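Local structure of envelope glycoprotein (Bourbon virus, 5ZKX) at residues D39-A50 with E187-V196; I275-S283 with K413-E421. The protein probably mediates fusion of the viral envelope with a host cell membrane, here captured as the postfusion trimer of a gp64-type glycoprotein. All coordinates share one frame; numbering follows the deposited sequence.

Contact 1: residues D39-A50 with E187-V196; sequences DRGKNFIIGYRA and EFSYLYSPKV
An antiparallel beta ladder joins Phe44-Tyr48 to Phe188-Tyr192, while strand 134-148 pairs with the other edge of the first strand. The two strand axes approach to 4.6 Å at 162°. Ile45 and Leu191 exchange both backbone bonds, Ile45 N reaching Leu191 O at 2.8 Å, and Gly47 and Ser189 form the next hydrogen-bonded pair. The non-hydrogen-bonded pairs between and beyond them put a mainly aromatic row on one face: Phe44, Tyr48, Phe188, Tyr190 and Tyr192, with Ile46 among them. Tyr48 CB sits over one face of the Phe188 ring, 3.8 Å from its centroid, a CH-pi contact; chi1 of 69° holds Tyr48 CG between its backbone N and carbonyl carbon, and the two side chains run side by side, but their ring planes are inclined at 47°, so the rings are not stacked. The branched Ile46 bridges two rings through CG2, at the edge of Phe188 and against Tyr190 CE1. Farther along, Phe44 CZ packs on Tyr190 CB at 3.7 Å, and Phe44 CD1 comes to the edge of the Tyr192 ring. On the opposite face Ile45, Ser189 and Leu191 meet helix 79-88. Asn43 and Phe44 together face Thr148 in a classic beta bulge. Beyond it, polar residues tie the loop ends together: the Asp39 carboxylate has one oxygen for each task, OD2 taking Asn43 ND2 on its anti lone pair at 2.7 Å and OD1 accepting Lys195 N at 3.0 Å. The long, twice-bent Lys195 chain then carries NZ to Arg40 O, 2.6 Å away.

Contact 2: residues I275-S283 with K413-E421; sequences ISEKLHAAS and KVEGVVSDE
The flat groups that meet here are the carboxylate of Glu415 and the peptide groups of both segments; no aromatic ring takes part between the two segments. Lys278 NZ comes to one carboxylate oxygen, Glu415 OE1, at 3.3 Å, a weak salt bridge in which the two side chains slant across each other. Bends at chi2 and chi3 (-76° and -78°) fold the lysine chain over toward the loop, and its ammonium is gripped more closely by a water that accepts from NZ and donates to Gly416 O at 2.7 Å. A flexible, charged chain suits this place, since it can meet a carboxylate directly and a carbonyl through a water. The peptide oxygen Lys278 O is approached by Val418 N at 3.2 Å in a weak, bent bond of 130°, and by Val417 CA through a CA-H...O contact. A second water links Leu279 O to Ser419 N. Between these polar bridges lie small apolar contacts: Leu279 CD2 reaches Val418 CB at 3.7 Å, the two side chains lying alongside and pointing the same way, and Val417 CG1 rests against Ala281, whose short methyl lets the backbone come near. Asp286 of the second subunit accepts from the backbone N of both Glu415 and Gly416, and His280 packs on Asp420 of the third. A short, weakly bonded helix leading to Ser283, the N-cap of helix 284-329, thus meets a loop ending in a type I turn at Glu421, the N-cap of helix 422-437, a junction at the subunit interface of the postfusion trimer.

How the contacts relate
Contact 1 closes along the chain before contact 2 opens; their centres lie 21 Å apart and their nearest atoms about 7 Å, so they do not touch. Two elements connect them. Leu150 gives its backbone N to Asn43 OD1 of contact 1 and packs against Glu421 of contact 2. Helix 422-437, which begins at the end of segment 413-421, runs on to cover Tyr48 and Phe188 through Ser430. The settings differ: residues 39-50 with 187-196 form a buried sheet pairing untouched by the other subunits, whereas 275-283 with 413-421 lies nearer the chain's centre, about 8 Å away, and is shared with both neighbouring subunits.

Contact 1: residues D39-A50 with E187-V196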
loop_
_atom_site.group_PDB
_atom_site.type_symbol
_atom_site.label_atom_id
_atom_site.label_comp_id
_atom_site.label_asym_id
_atom_site.label_seq_id
_atom_site.Cartn_x
_atom_site.Cartn_y
_atom_site.Cartn_z
ATOM N N ASP A 39 -0.253 -14.716 20.311
ATOM C CA ASP A 39 -1.270 -14.979 21.324
ATOM C C ASP A 39 -2.620 -14.629 20.720
ATOM O O ASP A 39 -2.823 -13.491 20.287
ATOM C CB ASP A 39 -1.014 -14.164 22.593
ATOM C CG ASP A 39 -1.962 -14.525 23.718
ATOM O OD1 ASP A 39 -1.750 -15.575 24.363
ATOM O OD2 ASP A 39 -2.925 -13.762 23.953
ATOM N N ARG A 40 -3.536 -15.594 20.691
ATOM C CA ARG A 40 -4.789 -15.464 19.960
ATOM C C ARG A 40 -5.951 -15.161 20.897
ATOM O O ARG A 40 -6.061 -15.745 21.978
ATOM C CB ARG A 40 -5.093 -16.742 19.176
ATOM C CG ARG A 40 -4.155 -16.997 18.016
ATOM C CD ARG A 40 -4.873 -17.696 16.873
ATOM N NE ARG A 40 -4.103 -17.640 15.633
ATOM C CZ ARG A 40 -3.463 -18.678 15.104
ATOM N NH1 ARG A 40 -3.496 -19.860 15.708
ATOM N NH2 ARG A 40 -2.785 -18.534 13.974
ATOM N N GLY A 41 -6.827 -14.261 20.461
ATOM C CA GLY A 41 -8.049 -13.944 21.175
ATOM C C GLY A 41 -8.039 -12.526 21.722
ATOM O O GLY A 41 -7.099 -11.753 21.532
ATOM N N LYS A 42 -9.132 -12.195 22.409
ATOM C CA LYS A 42 -9.266 -10.910 23.094
ATOM C C LYS A 42 -8.423 -10.964 24.361
ATOM O O LYS A 42 -8.823 -11.555 25.366
ATOM C CB LYS A 42 -10.727 -10.613 23.409
ATOM C CG LYS A 42 -11.510 -10.017 22.251
ATOM C CD LYS A 42 -12.944 -9.734 22.660
ATOM C CE LYS A 42 -13.741 -9.133 21.518
ATOM N NZ LYS A 42 -12.855 -8.651 20.430
ATOM N N ASN A 43 -7.248 -10.341 24.314
ATOM C CA ASN A 43 -6.271 -10.420 25.392
ATOM C C ASN A 43 -5.879 -9.049 25.923
ATOM O O ASN A 43 -4.980 -8.958 26.765
ATOM C CB ASN A 43 -5.024 -11.163 24.907
ATOM C CG ASN A 43 -4.545 -10.669 23.552
ATOM O OD1 ASN A 43 -4.812 -9.531 23.162
ATOM N ND2 ASN A 43 -3.840 -11.525 22.826
ATOM N N PHE A 44 -6.525 -7.987 25.452
ATOM C CA PHE A 44 -6.148 -6.620 25.777
ATOM C C PHE A 44 -7.389 -5.850 26.201
ATOM O O PHE A 44 -8.392 -5.839 25.479
ATOM C CB PHE A 44 -5.489 -5.941 24.574
ATOM C CG PHE A 44 -4.670 -4.737 24.924
ATOM C CD1 PHE A 44 -3.804 -4.759 25.999
ATOM C CD2 PHE A 44 -4.746 -3.587 24.159
ATOM C CE1 PHE A 44 -3.043 -3.655 26.314
ATOM C CE2 PHE A 44 -3.985 -2.481 24.471
ATOM C CZ PHE A 44 -3.133 -2.516 25.550
ATOM N N ILE A 45 -7.319 -5.211 27.365
ATOM C CA ILE A 45 -8.409 -4.396 27.886
ATOM C C ILE A 45 -7.900 -2.976 28.067
ATOM O O ILE A 45 -6.829 -2.761 28.649
ATOM C CB ILE A 45 -8.963 -4.952 29.209
ATOM C CG1 ILE A 45 -9.230 -6.455 29.090
ATOM C CG2 ILE A 45 -10.244 -4.226 29.590
ATOM C CD1 ILE A 45 -9.932 -7.044 30.294
ATOM N N ILE A 46 -8.657 -2.011 27.556
ATOM C CA ILE A 46 -8.340 -0.596 27.690
ATOM C C ILE A 46 -9.517 0.085 28.367
ATOM O O ILE A 46 -10.665 -0.076 27.934
ATOM C CB ILE A 46 -8.042 0.063 26.330
ATOM C CG1 ILE A 46 -6.967 -0.718 25.579
ATOM C CG2 ILE A 46 -7.600 1.505 26.526
ATOM C CD1 ILE A 46 -6.553 -0.067 24.282
ATOM N N GLY A 47 -9.235 0.826 29.423
ATOM C CA GLY A 47 -10.264 1.570 30.128
ATOM C C GLY A 47 -9.788 2.961 30.469
ATOM O O GLY A 47 -8.654 3.154 30.907
ATOM N N TYR A 48 -10.660 3.937 30.252
ATOM C CA TYR A 48 -10.369 5.310 30.625
ATOM C C TYR A 48 -11.451 5.831 31.558
ATOM O O TYR A 48 -12.581 5.338 31.572
ATOM C CB TYR A 48 -10.237 6.218 29.393
ATOM C CG TYR A 48 -11.512 6.465 28.623
ATOM C CD1 TYR A 48 -12.332 7.543 28.924
ATOM C CD2 TYR A 48 -11.879 5.639 27.570
ATOM C CE1 TYR A 48 -13.490 7.778 28.214
ATOM C CE2 TYR A 48 -13.036 5.870 26.851
ATOM C CZ TYR A 48 -13.837 6.940 27.177
ATOM O OH TYR A 48 -14.989 7.177 26.467
ATOM N N ARG A 49 -11.079 6.832 32.350
ATOM C CA ARG A 49 -12.008 7.485 33.255
ATOM C C ARG A 49 -11.439 8.837 33.645
ATOM O O ARG A 49 -10.238 8.963 33.895
ATOM C CB ARG A 49 -12.273 6.644 34.509
ATOM C CG ARG A 49 -13.125 7.353 35.549
ATOM C CD ARG A 49 -13.482 6.434 36.698
ATOM N NE ARG A 49 -12.301 5.920 37.383
ATOM C CZ ARG A 49 -12.320 4.868 38.194
ATOM N NH1 ARG A 49 -13.459 4.227 38.414
ATOM N NH2 ARG A 49 -11.204 4.457 38.782
ATOM N N ALA A 50 -12.308 9.843 33.686
ATOM C CA ALA A 50 -11.936 11.172 34.149
ATOM C C ALA A 50 -13.192 11.869 34.652
ATOM O O ALA A 50 -14.315 11.400 34.446
ATOM C CB ALA A 50 -11.261 11.988 33.043
ATOM N N GLU A 187 -5.506 9.345 31.457
ATOM C CA GLU A 187 -6.859 8.838 31.664
ATOM C C GLU A 187 -6.946 7.329 31.508
ATOM O O GLU A 187 -7.857 6.711 32.068
ATOM C CB GLU A 187 -7.824 9.484 30.666
ATOM C CG GLU A 187 -8.532 10.724 31.163
ATOM C CD GLU A 187 -9.421 11.351 30.099
ATOM O OE1 GLU A 187 -9.180 12.519 29.729
ATOM O OE2 GLU A 187 -10.360 10.676 29.631
ATOM N N PHE A 188 -6.031 6.727 30.759
ATOM C CA PHE A 188 -6.199 5.368 30.275
ATOM C C PHE A 188 -5.406 4.378 31.113
ATOM O O PHE A 188 -4.345 4.696 31.655
ATOM C CB PHE A 188 -5.770 5.262 28.811
ATOM C CG PHE A 188 -6.596 6.098 27.873
ATOM C CD1 PHE A 188 -7.632 5.533 27.149
ATOM C CD2 PHE A 188 -6.333 7.447 27.709
ATOM C CE1 PHE A 188 -8.390 6.298 26.287
ATOM C CE2 PHE A 188 -7.087 8.215 26.849
ATOM C CZ PHE A 188 -8.116 7.641 26.139
ATOM N N SER A 189 -5.942 3.167 31.212
ATOM C CA SER A 189 -5.257 2.032 31.806
ATOM C C SER A 189 -5.311 0.873 30.823
ATOM O O SER A 189 -6.346 0.623 30.196
ATOM C CB SER A 189 -5.884 1.625 33.148
ATOM O OG SER A 189 -5.533 2.538 34.175
ATOM N N TYR A 190 -4.188 0.172 30.686
ATOM C CA TYR A 190 -4.049 -0.909 29.723
ATOM C C TYR A 190 -3.656 -2.187 30.445
ATOM O O TYR A 190 -2.723 -2.185 31.254
ATOM C CB TYR A 190 -3.007 -0.570 28.662
ATOM C CG TYR A 190 -3.179 0.788 28.026
ATOM C CD1 TYR A 190 -3.844 0.929 26.820
ATOM C CD2 TYR A 190 -2.661 1.929 28.626
ATOM C CE1 TYR A 190 -3.995 2.164 26.232
ATOM C CE2 TYR A 190 -2.807 3.165 28.047
ATOM C CZ TYR A 190 -3.477 3.278 26.849
ATOM O OH TYR A 190 -3.626 4.513 26.262
ATOM N N LEU A 191 -4.365 -3.272 30.147
ATOM C CA LEU A 191 -4.066 -4.587 30.694
ATOM C C LEU A 191 -4.000 -5.600 29.561
ATOM O O LEU A 191 -4.951 -5.732 28.782
ATOM C CB LEU A 191 -5.117 -5.012 31.719
ATOM C CG LEU A 191 -4.907 -6.396 32.328
ATOM C CD1 LEU A 191 -3.720 -6.388 33.280
ATOM C CD2 LEU A 191 -6.172 -6.861 33.030
ATOM N N TYR A 192 -2.880 -6.312 29.475
ATOM C CA TYR A 192 -2.659 -7.332 28.457
ATOM C C TYR A 192 -2.442 -8.666 29.154
ATOM O O TYR A 192 -1.483 -8.822 29.919
ATOM C CB TYR A 192 -1.461 -6.966 27.580
ATOM C CG TYR A 192 -1.029 -8.043 26.616
ATOM C CD1 TYR A 192 0.165 -8.720 26.800
ATOM C CD2 TYR A 192 -1.806 -8.371 25.516
ATOM C CE1 TYR A 192 0.572 -9.699 25.923
ATOM C CE2 TYR A 192 -1.406 -9.349 24.630
ATOM C CZ TYR A 192 -0.214 -10.011 24.840
ATOM O OH TYR A 192 0.200 -10.989 23.967
ATOM N N SER A 193 -3.330 -9.624 28.894
ATOM C CA SER A 193 -3.337 -10.906 29.596
ATOM C C SER A 193 -3.258 -12.043 28.586
ATOM O O SER A 193 -4.285 -12.510 28.077
ATOM C CB SER A 193 -4.583 -11.043 30.471
ATOM O OG SER A 193 -4.727 -9.930 31.338
ATOM N N PRO A 194 -2.056 -12.518 28.278
ATOM C CA PRO A 194 -1.909 -13.652 27.365
ATOM C C PRO A 194 -2.030 -14.988 28.088
ATOM O O PRO A 194 -1.835 -15.096 29.301
ATOM C CB PRO A 194 -0.493 -13.460 26.811
ATOM C CG PRO A 194 0.246 -12.844 27.954
ATOM C CD PRO A 194 -0.751 -11.973 28.695
ATOM N N LYS A 195 -2.358 -16.020 27.303
ATOM C CA LYS A 195 -2.493 -17.361 27.865
ATOM C C LYS A 195 -1.165 -17.853 28.423
ATOM O O LYS A 195 -1.089 -18.308 29.570
ATOM C CB LYS A 195 -3.026 -18.327 26.806
ATOM C CG LYS A 195 -4.064 -17.721 25.877
ATOM C CD LYS A 195 -5.438 -18.330 26.105
ATOM C CE LYS A 195 -6.484 -17.674 25.213
ATOM N NZ LYS A 195 -6.017 -17.548 23.800
ATOM N N VAL A 196 -0.105 -17.766 27.627
ATOM C CA VAL A 196 1.227 -18.151 28.067
ATOM C C VAL A 196 2.151 -16.949 27.933
ATOM O O VAL A 196 1.935 -16.060 27.101
ATOM C CB VAL A 196 1.764 -19.361 27.273
ATOM C CG1 VAL A 196 2.294 -18.923 25.917
ATOM C CG2 VAL A 196 2.831 -20.088 28.074
#

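Contact 2: residues I275-S283 with K413-E421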
loop_
_atom_site.group_PDB
_atom_site.type_symbol
_atom_site.label_atom_id
_atom_site.label_comp_id
_atom_site.label_asym_id
_atom_site.label_seq_id
_atom_site.Cartn_x
_atom_site.Cartn_y
_atom_site.Cartn_z
ATOM N N ILE A 275 10.702 0.207 12.717
ATOM C CA ILE A 275 9.401 0.350 13.362
ATOM C C ILE A 275 8.492 1.271 12.559
ATOM O O ILE A 275 7.275 1.059 12.503
ATOM C CB ILE A 275 9.590 0.844 14.813
ATOM C CG1 ILE A 275 8.251 1.234 15.445
ATOM C CG2 ILE A 275 10.560 2.013 14.860
ATOM C CD1 ILE A 275 7.300 0.076 15.622
ATOM N N SER A 276 9.063 2.280 11.897
ATOM C CA SER A 276 8.242 3.250 11.178
ATOM C C SER A 276 7.483 2.613 10.021
ATOM O O SER A 276 6.437 3.128 9.609
ATOM C CB SER A 276 9.114 4.396 10.667
ATOM O OG SER A 276 10.199 3.904 9.899
ATOM N N GLU A 277 7.990 1.505 9.480
ATOM C CA GLU A 277 7.319 0.854 8.362
ATOM C C GLU A 277 5.973 0.268 8.765
ATOM O O GLU A 277 5.094 0.110 7.908
ATOM C CB GLU A 277 8.227 -0.226 7.773
ATOM C CG GLU A 277 9.301 0.335 6.850
ATOM C CD GLU A 277 10.227 -0.727 6.288
ATOM O OE1 GLU A 277 11.412 -0.412 6.051
ATOM O OE2 GLU A 277 9.774 -1.870 6.084
ATOM N N LYS A 278 5.787 -0.044 10.046
ATOM C CA LYS A 278 4.516 -0.551 10.540
ATOM C C LYS A 278 3.595 0.548 11.057
ATOM O O LYS A 278 2.411 0.278 11.293
ATOM C CB LYS A 278 4.756 -1.578 11.649
ATOM C CG LYS A 278 5.537 -2.804 11.199
ATOM C CD LYS A 278 4.668 -3.750 10.387
ATOM C CE LYS A 278 3.760 -4.582 11.281
ATOM N NZ LYS A 278 2.687 -5.264 10.495
ATOM N N LEU A 279 4.105 1.769 11.240
ATOM C CA LEU A 279 3.287 2.904 11.655
ATOM C C LEU A 279 2.776 3.699 10.461
ATOM O O LEU A 279 1.591 4.037 10.392
ATOM C CB LEU A 279 4.085 3.835 12.574
ATOM C CG LEU A 279 4.767 3.309 13.834
ATOM C CD1 LEU A 279 5.539 4.445 14.489
ATOM C CD2 LEU A 279 3.766 2.712 14.806
ATOM N N HIS A 280 3.664 4.004 9.520
ATOM C CA HIS A 280 3.346 4.882 8.407
ATOM C C HIS A 280 2.764 4.089 7.246
ATOM O O HIS A 280 3.232 2.993 6.924
ATOM C CB HIS A 280 4.594 5.639 7.954
ATOM C CG HIS A 280 5.164 6.538 9.005
ATOM N ND1 HIS A 280 6.424 7.089 8.909
ATOM C CD2 HIS A 280 4.647 6.984 10.174
ATOM C CE1 HIS A 280 6.658 7.835 9.974
ATOM N NE2 HIS A 280 5.595 7.788 10.757
ATOM N N ALA A 281 1.743 4.657 6.619
ATOM C CA ALA A 281 1.057 3.980 5.535
ATOM C C ALA A 281 1.827 4.136 4.228
ATOM O O ALA A 281 2.690 5.006 4.080
ATOM C CB ALA A 281 -0.361 4.525 5.381
ATOM N N ALA A 282 1.509 3.264 3.277
ATOM C CA ALA A 282 2.087 3.338 1.945
ATOM C C ALA A 282 1.166 4.133 1.033
ATOM O O ALA A 282 -0.055 3.963 1.065
ATOM C CB ALA A 282 2.316 1.938 1.379
ATOM N N SER A 283 1.755 5.005 0.225
ATOM C CA SER A 283 0.959 5.875 -0.622
ATOM C C SER A 283 0.487 5.137 -1.871
ATOM O O SER A 283 1.074 4.141 -2.301
ATOM C CB SER A 283 1.757 7.114 -1.021
ATOM O OG SER A 283 2.702 6.807 -2.029
ATOM N N LYS A 413 1.607 -11.187 3.351
ATOM C CA LYS A 413 0.753 -10.810 4.470
ATOM C C LYS A 413 0.556 -9.298 4.516
ATOM O O LYS A 413 1.525 -8.535 4.451
ATOM C CB LYS A 413 1.364 -11.303 5.779
ATOM C CG LYS A 413 0.548 -10.972 7.011
ATOM C CD LYS A 413 1.406 -11.052 8.254
ATOM C CE LYS A 413 2.097 -12.397 8.346
ATOM N NZ LYS A 413 2.965 -12.486 9.549
ATOM N N VAL A 414 -0.699 -8.867 4.638
ATOM C CA VAL A 414 -1.062 -7.454 4.712
ATOM C C VAL A 414 -1.817 -7.231 6.014
ATOM O O VAL A 414 -2.889 -7.810 6.217
ATOM C CB VAL A 414 -1.914 -7.014 3.509
ATOM C CG1 VAL A 414 -2.329 -5.564 3.658
ATOM C CG2 VAL A 414 -1.154 -7.212 2.206
ATOM N N GLU A 415 -1.275 -6.374 6.882
ATOM C CA GLU A 415 -1.843 -6.167 8.208
ATOM C C GLU A 415 -2.242 -4.730 8.516
ATOM O O GLU A 415 -3.030 -4.522 9.444
ATOM C CB GLU A 415 -0.862 -6.640 9.295
ATOM C CG GLU A 415 -0.858 -8.141 9.522
ATOM C CD GLU A 415 -0.145 -8.539 10.804
ATOM O OE1 GLU A 415 0.629 -7.718 11.343
ATOM O OE2 GLU A 415 -0.364 -9.673 11.279
ATOM N N GLY A 416 -1.729 -3.745 7.791
ATOM C CA GLY A 416 -2.096 -2.364 8.051
ATOM C C GLY A 416 -1.151 -1.670 9.011
ATOM O O GLY A 416 -0.049 -2.141 9.309
ATOM N N VAL A 417 -1.606 -0.521 9.515
ATOM C CA VAL A 417 -0.790 0.328 10.375
ATOM C C VAL A 417 -1.238 0.192 11.827
ATOM O O VAL A 417 -2.321 -0.311 12.133
ATOM C CB VAL A 417 -0.828 1.806 9.919
ATOM C CG1 VAL A 417 -0.344 1.927 8.484
ATOM C CG2 VAL A 417 -2.226 2.380 10.073
ATOM N N VAL A 418 -0.382 0.664 12.740
ATOM C CA VAL A 418 -0.632 0.501 14.172
ATOM C C VAL A 418 -1.815 1.354 14.624
ATOM O O VAL A 418 -2.656 0.904 15.411
ATOM C CB VAL A 418 0.640 0.829 14.977
ATOM C CG1 VAL A 418 0.295 1.159 16.422
ATOM C CG2 VAL A 418 1.623 -0.332 14.922
ATOM N N SER A 419 -1.896 2.599 14.143
ATOM C CA SER A 419 -2.978 3.483 14.567
ATOM C C SER A 419 -4.346 2.913 14.215
ATOM O O SER A 419 -5.340 3.231 14.877
ATOM C CB SER A 419 -2.798 4.869 13.944
ATOM O OG SER A 419 -2.507 4.783 12.561
ATOM N N ASP A 420 -4.421 2.062 13.193
ATOM C CA ASP A 420 -5.687 1.459 12.798
ATOM C C ASP A 420 -6.098 0.298 13.690
ATOM O O ASP A 420 -7.198 -0.231 13.512
ATOM C CB ASP A 420 -5.613 0.974 11.350
ATOM C CG ASP A 420 -5.795 2.093 10.351
ATOM O OD1 ASP A 420 -6.372 3.139 10.713
ATOM O OD2 ASP A 420 -5.361 1.921 9.195
ATOM N N GLU A 421 -5.251 -0.118 14.627
ATOM C CA GLU A 421 -5.602 -1.225 15.505
ATOM C C GLU A 421 -6.771 -0.843 16.403
ATOM O O GLU A 421 -6.965 0.325 16.742
ATOM C CB GLU A 421 -4.399 -1.642 16.344
ATOM C CG GLU A 421 -3.281 -2.254 15.519
ATOM C CD GLU A 421 -2.042 -2.550 16.334
ATOM O OE1 GLU A 421 -2.136 -2.580 17.579
ATOM O OE2 GLU A 421 -0.970 -2.751 15.730
HETATM O O HOH W 1 1.978 -3.766 8.620
HETATM O O HOH W 2 0.171 4.236 12.986
#